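Local coordinates for putative cell adhesion protein (PDB 3LIU), which belongs to the FimA/Mfa1 fimbrillin family and probably serves as a pilus subunit in cell adhesion, at residues A[55-63]-A[74-84]; A[114-125]-A[280-288]. All coordinates share one frame; numbering follows the deposited sequence.

Contact 1: A[55-63]-A[74-84]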
loop_
_atom_site.group_PDB
_atom_site.type_symbol
_atom_site.label_atom_id
_atom_site.label_comp_id
_atom_site.label_asym_id
_atom_site.label_seq_id
_atom_site.Cartn_x
_atom_site.Cartn_y
_atom_site.Cartn_z
ATOM N N GLY A 55 16.579 -2.552 27.874
ATOM C CA GLY A 55 17.264 -1.545 27.088
ATOM C C GLY A 55 18.288 -2.006 26.064
ATOM O O GLY A 55 18.670 -1.221 25.214
ATOM N N TRP A 56 18.737 -3.255 26.085
ATOM C CA TRP A 56 19.677 -3.693 25.042
ATOM C C TRP A 56 18.919 -3.863 23.718
ATOM O O TRP A 56 17.689 -4.031 23.705
ATOM C CB TRP A 56 20.405 -4.978 25.423
ATOM C CG TRP A 56 19.528 -6.220 25.691
ATOM C CD1 TRP A 56 19.100 -6.673 26.910
ATOM C CD2 TRP A 56 19.033 -7.175 24.724
ATOM N NE1 TRP A 56 18.357 -7.830 26.762
ATOM C CE2 TRP A 56 18.318 -8.166 25.437
ATOM C CE3 TRP A 56 19.126 -7.284 23.333
ATOM C CZ2 TRP A 56 17.691 -9.237 24.806
ATOM C CZ3 TRP A 56 18.502 -8.358 22.703
ATOM C CH2 TRP A 56 17.793 -9.317 23.444
ATOM N N SER A 57 19.641 -3.783 22.602
ATOM C CA SER A 57 19.043 -4.081 21.313
ATOM C C SER A 57 20.027 -4.773 20.393
ATOM O O SER A 57 21.239 -4.540 20.484
ATOM C CB SER A 57 18.516 -2.805 20.685
ATOM O OG SER A 57 19.545 -1.858 20.379
ATOM N N VAL A 58 19.498 -5.646 19.538
ATOM C CA VAL A 58 20.246 -6.249 18.455
ATOM C C VAL A 58 19.381 -6.205 17.216
ATOM O O VAL A 58 18.253 -6.743 17.214
ATOM C CB VAL A 58 20.625 -7.709 18.754
ATOM C CG1 VAL A 58 21.512 -8.257 17.664
ATOM C CG2 VAL A 58 21.381 -7.802 20.089
ATOM N N ILE A 59 19.883 -5.562 16.167
ATOM C CA ILE A 59 19.177 -5.480 14.872
ATOM C C ILE A 59 20.092 -5.937 13.762
ATOM O O ILE A 59 21.254 -5.547 13.736
ATOM C CB ILE A 59 18.737 -4.044 14.527
ATOM C CG1 ILE A 59 17.859 -3.459 15.657
ATOM C CG2 ILE A 59 17.990 -4.014 13.146
ATOM C CD1 ILE A 59 18.451 -2.331 16.405
ATOM N N TYR A 60 19.582 -6.764 12.855
ATOM C CA TYR A 60 20.385 -7.308 11.776
ATOM C C TYR A 60 19.550 -7.601 10.559
ATOM O O TYR A 60 18.330 -7.784 10.652
ATOM C CB TYR A 60 21.095 -8.591 12.202
ATOM C CG TYR A 60 20.165 -9.649 12.731
ATOM C CD1 TYR A 60 19.691 -9.581 14.031
ATOM C CD2 TYR A 60 19.771 -10.730 11.949
ATOM C CE1 TYR A 60 18.844 -10.571 14.553
ATOM C CE2 TYR A 60 18.910 -11.725 12.468
ATOM C CZ TYR A 60 18.447 -11.606 13.770
ATOM O OH TYR A 60 17.613 -12.531 14.323
ATOM N N THR A 61 20.221 -7.698 9.418
ATOM C CA THR A 61 19.570 -8.017 8.136
ATOM C C THR A 61 20.336 -9.136 7.444
ATOM O O THR A 61 21.563 -9.092 7.357
ATOM C CB THR A 61 19.471 -6.802 7.182
ATOM O OG1 THR A 61 18.663 -5.783 7.769
ATOM C CG2 THR A 61 18.789 -7.201 5.810
ATOM N N LYS A 62 19.608 -10.133 6.976
ATOM C CA LYS A 62 20.161 -11.276 6.272
ATOM C C LYS A 62 19.256 -11.632 5.115
ATOM O O LYS A 62 18.080 -11.231 5.043
ATOM C CB LYS A 62 20.290 -12.508 7.185
ATOM C CG LYS A 62 21.207 -12.249 8.402
ATOM C CD LYS A 62 21.453 -13.447 9.279
ATOM C CE LYS A 62 22.644 -13.157 10.231
ATOM N NZ LYS A 62 22.573 -13.987 11.456
ATOM N N ASP A 63 19.829 -12.354 4.174
ATOM C CA ASP A 63 19.046 -12.883 3.061
ATOM C C ASP A 63 18.192 -13.983 3.632
ATOM O O ASP A 63 18.644 -14.755 4.532
ATOM C CB ASP A 63 19.964 -13.397 1.931
ATOM C CG ASP A 63 20.592 -12.263 1.149
ATOM O OD1 ASP A 63 20.164 -11.101 1.294
ATOM O OD2 ASP A 63 21.524 -12.521 0.382
ATOM N N VAL A 74 15.819 -16.925 8.782
ATOM C CA VAL A 74 17.015 -16.103 8.979
ATOM C C VAL A 74 17.899 -16.871 9.944
ATOM O O VAL A 74 17.466 -17.220 11.036
ATOM C CB VAL A 74 16.682 -14.683 9.513
ATOM C CG1 VAL A 74 15.928 -14.751 10.824
ATOM C CG2 VAL A 74 17.944 -13.857 9.670
ATOM N N GLY A 75 19.139 -17.139 9.530
ATOM C CA GLY A 75 20.055 -18.063 10.208
ATOM C C GLY A 75 20.433 -17.568 11.571
ATOM O O GLY A 75 20.190 -16.401 11.883
ATOM N N PRO A 76 21.025 -18.448 12.394
ATOM C CA PRO A 76 21.271 -18.074 13.772
ATOM C C PRO A 76 22.017 -16.776 13.869
ATOM O O PRO A 76 22.926 -16.541 13.097
ATOM C CB PRO A 76 22.117 -19.229 14.298
ATOM C CG PRO A 76 21.578 -20.383 13.594
ATOM C CD PRO A 76 21.371 -19.861 12.169
ATOM N N GLN A 77 21.622 -15.942 14.818
ATOM C CA GLN A 77 22.289 -14.683 15.060
ATOM C C GLN A 77 22.513 -14.570 16.543
ATOM O O GLN A 77 21.648 -14.946 17.317
ATOM C CB GLN A 77 21.398 -13.546 14.602
ATOM C CG GLN A 77 21.852 -12.165 15.026
ATOM C CD GLN A 77 23.035 -11.684 14.237
ATOM O OE1 GLN A 77 23.292 -12.151 13.118
ATOM N NE2 GLN A 77 23.770 -10.738 14.816
ATOM N N GLU A 78 23.661 -14.045 16.952
ATOM C CA GLU A 78 23.884 -13.812 18.373
ATOM C C GLU A 78 23.034 -12.642 18.886
ATOM O O GLU A 78 22.935 -11.617 18.233
ATOM C CB GLU A 78 25.361 -13.555 18.682
ATOM C CG GLU A 78 25.704 -13.830 20.140
ATOM C CD GLU A 78 26.981 -13.138 20.548
ATOM O OE1 GLU A 78 28.051 -13.548 20.054
ATOM O OE2 GLU A 78 26.914 -12.171 21.345
ATOM N N VAL A 79 22.454 -12.825 20.065
ATOM C CA VAL A 79 21.595 -11.840 20.722
ATOM C C VAL A 79 21.872 -12.000 22.229
ATOM O O VAL A 79 22.802 -12.715 22.604
ATOM C CB VAL A 79 20.079 -12.067 20.364
ATOM C CG1 VAL A 79 19.831 -11.887 18.863
ATOM C CG2 VAL A 79 19.588 -13.431 20.783
ATOM N N TYR A 80 21.124 -11.318 23.089
ATOM C CA TYR A 80 21.250 -11.517 24.551
ATOM C C TYR A 80 20.067 -12.274 25.139
ATOM O O TYR A 80 18.974 -12.313 24.542
ATOM C CB TYR A 80 21.425 -10.174 25.279
ATOM C CG TYR A 80 22.614 -9.354 24.765
ATOM C CD1 TYR A 80 23.916 -9.682 25.133
ATOM C CD2 TYR A 80 22.425 -8.263 23.917
ATOM C CE1 TYR A 80 25.007 -8.947 24.676
ATOM C CE2 TYR A 80 23.515 -7.517 23.450
ATOM C CZ TYR A 80 24.804 -7.869 23.836
ATOM O OH TYR A 80 25.890 -7.151 23.381
ATOM N N ALA A 81 20.284 -12.899 26.303
ATOM C CA ALA A 81 19.204 -13.607 26.971
ATOM C C ALA A 81 18.246 -12.621 27.646
ATOM O O ALA A 81 18.620 -11.513 27.988
ATOM C CB ALA A 81 19.732 -14.601 27.971
ATOM N N GLY A 82 17.003 -13.052 27.847
ATOM C CA GLY A 82 16.005 -12.224 28.523
ATOM C C GLY A 82 14.768 -12.015 27.698
ATOM O O GLY A 82 14.660 -12.479 26.531
ATOM N N GLU A 83 13.799 -11.348 28.321
ATOM C CA GLU A 83 12.570 -11.019 27.651
ATOM C C GLU A 83 12.859 -9.930 26.637
ATOM O O GLU A 83 13.614 -9.017 26.921
ATOM C CB GLU A 83 11.484 -10.568 28.630
ATOM C CG GLU A 83 10.112 -10.492 27.965
ATOM C CD GLU A 83 8.966 -10.270 28.953
ATOM O OE1 GLU A 83 9.203 -10.244 30.190
ATOM O OE2 GLU A 83 7.829 -10.119 28.477
ATOM N N ALA A 84 12.275 -10.071 25.446
ATOM C CA ALA A 84 12.487 -9.133 24.367
ATOM C C ALA A 84 11.267 -8.976 23.482
ATOM O O ALA A 84 10.403 -9.867 23.395
ATOM C CB ALA A 84 13.715 -9.534 23.524
HETATM O O HOH W 1 15.988 -8.515 28.547
HETATM O O HOH W 2 18.055 -15.071 13.275
HETATM O O HOH W 3 19.525 -16.416 6.399
#

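Contact 2: A[114-125]-A[280-288]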
loop_
_atom_site.group_PDB
_atom_site.type_symbol
_atom_site.label_atom_id
_atom_site.label_comp_id
_atom_site.label_asym_id
_atom_site.label_seq_id
_atom_site.Cartn_x
_atom_site.Cartn_y
_atom_site.Cartn_z
ATOM N N ILE A 114 9.287 4.502 5.507
ATOM C CA ILE A 114 9.672 3.873 4.215
ATOM C C ILE A 114 9.129 4.753 3.061
ATOM O O ILE A 114 8.198 5.557 3.276
ATOM C CB ILE A 114 9.203 2.365 4.107
ATOM C CG1 ILE A 114 7.698 2.245 4.359
ATOM C CG2 ILE A 114 10.132 1.473 5.000
ATOM C CD1 ILE A 114 7.030 0.762 4.272
ATOM N N ASN A 115 9.710 4.608 1.865
ATOM C CA ASN A 115 9.435 5.476 0.714
ATOM C C ASN A 115 8.879 4.682 -0.457
ATOM O O ASN A 115 9.404 3.628 -0.827
ATOM C CB ASN A 115 10.696 6.205 0.294
ATOM C CG ASN A 115 11.298 6.981 1.427
ATOM O OD1 ASN A 115 10.746 8.015 1.856
ATOM N ND2 ASN A 115 12.414 6.477 1.958
ATOM N N LEU A 116 7.786 5.182 -1.003
ATOM C CA LEU A 116 6.965 4.435 -1.978
ATOM C C LEU A 116 7.732 4.116 -3.237
ATOM O O LEU A 116 7.569 3.047 -3.784
ATOM C CB LEU A 116 5.664 5.195 -2.309
ATOM C CG LEU A 116 4.679 4.434 -3.211
ATOM C CD1 LEU A 116 4.277 3.054 -2.590
ATOM C CD2 LEU A 116 3.370 5.270 -3.476
ATOM N N SER A 117 8.622 5.019 -3.646
ATOM C CA SER A 117 9.386 4.831 -4.841
ATOM C C SER A 117 10.336 3.622 -4.772
ATOM O O SER A 117 10.799 3.180 -5.830
ATOM C CB SER A 117 10.165 6.139 -5.198
ATOM O OG SER A 117 11.105 6.428 -4.175
ATOM N N ASP A 118 10.627 3.101 -3.564
ATOM C CA ASP A 118 11.329 1.843 -3.423
ATOM C C ASP A 118 10.471 0.613 -3.632
ATOM O O ASP A 118 11.039 -0.471 -3.717
ATOM C CB ASP A 118 11.953 1.667 -2.035
ATOM C CG ASP A 118 13.052 2.681 -1.741
ATOM O OD1 ASP A 118 13.716 3.097 -2.675
ATOM O OD2 ASP A 118 13.237 3.036 -0.580
ATOM N N GLU A 119 9.141 0.735 -3.688
ATOM C CA GLU A 119 8.285 -0.488 -3.695
ATOM C C GLU A 119 8.081 -1.093 -5.089
ATOM O O GLU A 119 7.071 -0.869 -5.736
ATOM C CB GLU A 119 6.938 -0.222 -3.025
ATOM C CG GLU A 119 7.048 0.340 -1.616
ATOM C CD GLU A 119 7.588 -0.666 -0.584
ATOM O OE1 GLU A 119 7.852 -1.862 -0.911
ATOM O OE2 GLU A 119 7.787 -0.231 0.565
ATOM N N THR A 120 9.062 -1.861 -5.520
ATOM C CA THR A 120 9.017 -2.611 -6.780
ATOM C C THR A 120 9.064 -4.117 -6.539
ATOM O O THR A 120 9.512 -4.592 -5.487
ATOM C CB THR A 120 10.218 -2.253 -7.651
ATOM O OG1 THR A 120 11.402 -2.670 -6.962
ATOM C CG2 THR A 120 10.271 -0.711 -7.902
ATOM N N LEU A 121 8.615 -4.877 -7.528
ATOM C CA LEU A 121 8.701 -6.310 -7.442
ATOM C C LEU A 121 10.168 -6.699 -7.461
ATOM O O LEU A 121 10.530 -7.656 -6.864
ATOM C CB LEU A 121 7.882 -7.010 -8.531
ATOM C CG LEU A 121 6.386 -6.745 -8.523
ATOM C CD1 LEU A 121 5.705 -7.588 -9.604
ATOM C CD2 LEU A 121 5.787 -7.005 -7.124
ATOM N N THR A 122 11.040 -5.919 -8.071
ATOM C CA THR A 122 12.483 -6.253 -7.979
ATOM C C THR A 122 13.057 -6.187 -6.583
ATOM O O THR A 122 13.745 -7.102 -6.179
ATOM C CB THR A 122 13.341 -5.428 -8.925
ATOM O OG1 THR A 122 12.808 -5.576 -10.236
ATOM C CG2 THR A 122 14.777 -5.938 -8.916
ATOM N N LYS A 123 12.755 -5.136 -5.814
ATOM C CA LYS A 123 13.142 -5.120 -4.390
ATOM C C LYS A 123 12.427 -6.207 -3.604
ATOM O O LYS A 123 12.985 -6.802 -2.647
ATOM C CB LYS A 123 12.826 -3.781 -3.735
ATOM C CG LYS A 123 13.125 -3.781 -2.209
ATOM C CD LYS A 123 12.909 -2.416 -1.600
ATOM C CE LYS A 123 11.406 -2.107 -1.403
ATOM N NZ LYS A 123 10.745 -2.909 -0.416
ATOM N N GLY A 124 11.181 -6.468 -3.998
ATOM C CA GLY A 124 10.256 -7.123 -3.095
ATOM C C GLY A 124 9.517 -6.033 -2.342
ATOM O O GLY A 124 10.071 -4.989 -2.036
ATOM N N LEU A 125 8.244 -6.257 -2.067
ATOM C CA LEU A 125 7.415 -5.274 -1.382
ATOM C C LEU A 125 7.719 -5.320 0.110
ATOM O O LEU A 125 7.928 -6.390 0.681
ATOM C CB LEU A 125 5.935 -5.575 -1.620
ATOM C CG LEU A 125 5.517 -5.529 -3.087
ATOM C CD1 LEU A 125 4.075 -5.861 -3.228
ATOM C CD2 LEU A 125 5.794 -4.113 -3.650
ATOM N N HIS A 280 -4.200 -3.403 -14.397
ATOM C CA HIS A 280 -2.858 -3.086 -13.996
ATOM C C HIS A 280 -2.894 -2.630 -12.532
ATOM O O HIS A 280 -3.656 -1.718 -12.152
ATOM C CB HIS A 280 -2.286 -1.972 -14.860
ATOM C CG HIS A 280 -0.944 -1.522 -14.414
ATOM N ND1 HIS A 280 0.211 -2.204 -14.740
ATOM C CD2 HIS A 280 -0.571 -0.501 -13.607
ATOM C CE1 HIS A 280 1.241 -1.591 -14.186
ATOM N NE2 HIS A 280 0.796 -0.564 -13.484
ATOM N N GLU A 281 -2.070 -3.245 -11.710
ATOM C CA GLU A 281 -2.092 -2.929 -10.276
ATOM C C GLU A 281 -1.128 -1.785 -9.949
ATOM O O GLU A 281 -0.003 -1.785 -10.442
ATOM C CB GLU A 281 -1.734 -4.148 -9.450
ATOM C CG GLU A 281 -2.833 -5.182 -9.427
ATOM C CD GLU A 281 -2.443 -6.458 -8.692
ATOM O OE1 GLU A 281 -1.882 -6.408 -7.561
ATOM O OE2 GLU A 281 -2.722 -7.522 -9.250
ATOM N N PHE A 282 -1.599 -0.816 -9.145
ATOM C CA PHE A 282 -0.788 0.276 -8.644
ATOM C C PHE A 282 -0.606 0.051 -7.159
ATOM O O PHE A 282 -1.577 -0.233 -6.468
ATOM C CB PHE A 282 -1.523 1.632 -8.822
ATOM C CG PHE A 282 -1.752 2.026 -10.271
ATOM C CD1 PHE A 282 -0.716 2.535 -11.047
ATOM C CD2 PHE A 282 -2.988 1.851 -10.866
ATOM C CE1 PHE A 282 -0.935 2.910 -12.407
ATOM C CE2 PHE A 282 -3.199 2.212 -12.203
ATOM C CZ PHE A 282 -2.166 2.752 -12.962
ATOM N N TYR A 283 0.611 0.273 -6.665
ATOM C CA TYR A 283 0.945 0.098 -5.284
ATOM C C TYR A 283 1.079 1.446 -4.591
ATOM O O TYR A 283 1.764 2.358 -5.082
ATOM C CB TYR A 283 2.262 -0.681 -5.125
ATOM C CG TYR A 283 2.325 -2.027 -5.779
ATOM C CD1 TYR A 283 1.220 -2.901 -5.745
ATOM C CD2 TYR A 283 3.479 -2.452 -6.429
ATOM C CE1 TYR A 283 1.260 -4.138 -6.381
ATOM C CE2 TYR A 283 3.540 -3.702 -7.023
ATOM C CZ TYR A 283 2.438 -4.542 -6.985
ATOM O OH TYR A 283 2.482 -5.774 -7.598
ATOM N N VAL A 284 0.451 1.542 -3.418
ATOM C CA VAL A 284 0.379 2.802 -2.694
ATOM C C VAL A 284 0.490 2.454 -1.219
ATOM O O VAL A 284 0.273 1.287 -0.834
ATOM C CB VAL A 284 -0.979 3.580 -2.969
ATOM C CG1 VAL A 284 -1.118 3.977 -4.408
ATOM C CG2 VAL A 284 -2.189 2.756 -2.547
ATOM N N TYR A 285 0.811 3.441 -0.389
ATOM C CA TYR A 285 0.776 3.246 1.066
ATOM C C TYR A 285 -0.624 3.628 1.589
ATOM O O TYR A 285 -1.483 4.162 0.844
ATOM C CB TYR A 285 1.881 4.054 1.786
ATOM C CG TYR A 285 3.328 3.605 1.562
ATOM C CD1 TYR A 285 3.673 2.261 1.508
ATOM C CD2 TYR A 285 4.355 4.538 1.459
ATOM C CE1 TYR A 285 4.967 1.851 1.334
ATOM C CE2 TYR A 285 5.701 4.120 1.291
ATOM C CZ TYR A 285 5.984 2.799 1.219
ATOM O OH TYR A 285 7.255 2.330 1.012
ATOM N N GLU A 286 -0.829 3.413 2.884
ATOM C CA GLU A 286 -2.112 3.747 3.492
ATOM C C GLU A 286 -2.394 5.226 3.400
ATOM O O GLU A 286 -1.501 6.070 3.529
ATOM C CB GLU A 286 -2.187 3.325 4.967
ATOM C CG GLU A 286 -2.042 1.825 5.195
ATOM C CD GLU A 286 -2.510 1.372 6.575
ATOM O OE1 GLU A 286 -2.197 2.074 7.565
ATOM O OE2 GLU A 286 -3.125 0.271 6.663
ATOM N N ASN A 287 -3.655 5.514 3.140
ATOM C CA ASN A 287 -4.213 6.837 3.224
ATOM C C ASN A 287 -5.713 6.749 3.561
ATOM O O ASN A 287 -6.530 6.305 2.737
ATOM C CB ASN A 287 -4.021 7.586 1.919
ATOM C CG ASN A 287 -4.513 9.030 2.008
ATOM O OD1 ASN A 287 -4.957 9.455 3.064
ATOM N ND2 ASN A 287 -4.485 9.760 0.889
ATOM N N THR A 288 -6.036 7.081 4.789
ATOM C CA THR A 288 -7.416 7.175 5.252
ATOM C C THR A 288 -7.737 8.582 5.640
ATOM O O THR A 288 -8.896 8.970 5.651
ATOM C CB THR A 288 -7.701 6.247 6.460
ATOM O OG1 THR A 288 -6.987 6.708 7.609
ATOM C CG2 THR A 288 -7.273 4.814 6.111
#

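Contact 1: A[55-63]-A[74-84]
Trp56, Val58, Tyr60 and Lys62 meet Val74, Gln77, Val79 and Tyr80 in a contact carried by side chains, between the spread arms of the hairpin formed by strands 57-66 and 71-80. The short axes of strands 57-63 and 74-80 approach to 7.1 Å and are well short of strictly antiparallel. At one end the indole of Trp56 takes Tyr80 on a face: Tyr80 CB sits 3.8 Å from the centroid of the Trp56 six-membered ring. The phenol ring follows as an offset edge-to-face partner, its plane at 72° to the indole, with Tyr80 CD2 3.5 Å from Trp56 CE3. Trp56 NE1 donates a hydrogen bond to a water 3.0 Å away, which donates in turn to Glu83 O. Next along the strand, Val58 touches the Tyr80 ring with CG2 and Val79 CG1 with its own CG1.

Strand 57-63 is backbone-bonded to strand 45-52, and strand 74-80 to strand 16-24, so the inward side chains lie between two layers, consistent with the transthyretin-like beta-sandwich of FimA-type subunits. Leu19 and Val48 also touch Tyr60. Gln77 has CG anti to the backbone N (chi1 169°) and bends at the next torsion, which lays its amide over the Tyr60 ring, the planes 18° apart. Gln77 CG comes 3.5 Å from the centroid of that ring, a CH-pi contact, while Val74 CG2 meets the ring edge at Tyr60 CE2, 3.6 Å away. The same amide turns its oxygen to the extended chain of Lys62, whose NZ donates a hydrogen bond of 2.6 Å to Gln77 OE1, in the carbonyl plane and on a lone pair. A weak bond from Lys62 NZ also reaches Gly75 O, and a water links that carbonyl to Tyr60 OH.

Contact 2: A[114-125]-A[280-288]
Tyr285, Tyr283 and Leu116 bury most of this contact, in which two tyrosines of the 280-288 segment press into the turns of 114-125. Leu116 CD1 sits squarely over the Tyr285 ring, 4.0 Å from its centroid, while Ile114 CG1 comes within 3.6 Å of Tyr285 CZ. The phenol ends in a polar site: Tyr285 OH donates to Glu119 OE2 at 2.7 Å, meeting that oxygen on its anti lone pair, with the carboxylate turned 82° from the ring. With CG anti to the carbonyl carbon (chi1 -54°), Glu119 bends at chi2, bringing OE2 to the phenol. Thr126 OG1 is also bonded to Glu119 OE2, and Lys123 NZ forms a salt bridge with Glu119 OE1 at 3.1 Å, from above the carboxylate plane. Were Glu119 an alanine, the Tyr285 hydroxyl would probably lose this carboxylate acceptor and the Lys123 charge its mate. Tyr283 is held by apolar contacts, with Leu125 CD1 over one face toward the rim and Leu121 CD2 4.0 Å from Tyr283 CE2. Leu116 also reaches the backbone, its CD1 3.6 Å from Tyr283 O. Strand 282-284 pairs with strand 172-185 and strand 113-115 with strand 193-213, while helix 94-101 borders Ile114 and Asn115 through Ile96.

Contact 2 is buried near the middle of the chain; contact 1 lies far out in the N-terminal part, partly buried. Their nearest atoms are about 9 Å apart, and no strand is common to them. Pairing links them indirectly: strand 82-90, entered by contact 1, pairs with 127-136, which pairs with 172-185, the partner of 282-284. Contact 1 joins one hairpin's arms and the start of the next strand, with waters bridging side chains and backbone carbonyls; contact 2 brings together segments more than 150 residues apart. Aromatic rings dominate both, but contact 1 leaves its lysine to neutral oxygens, while in contact 2 a tyrosine meets a buried carboxylate paired within its own segment to a partly exposed lysine.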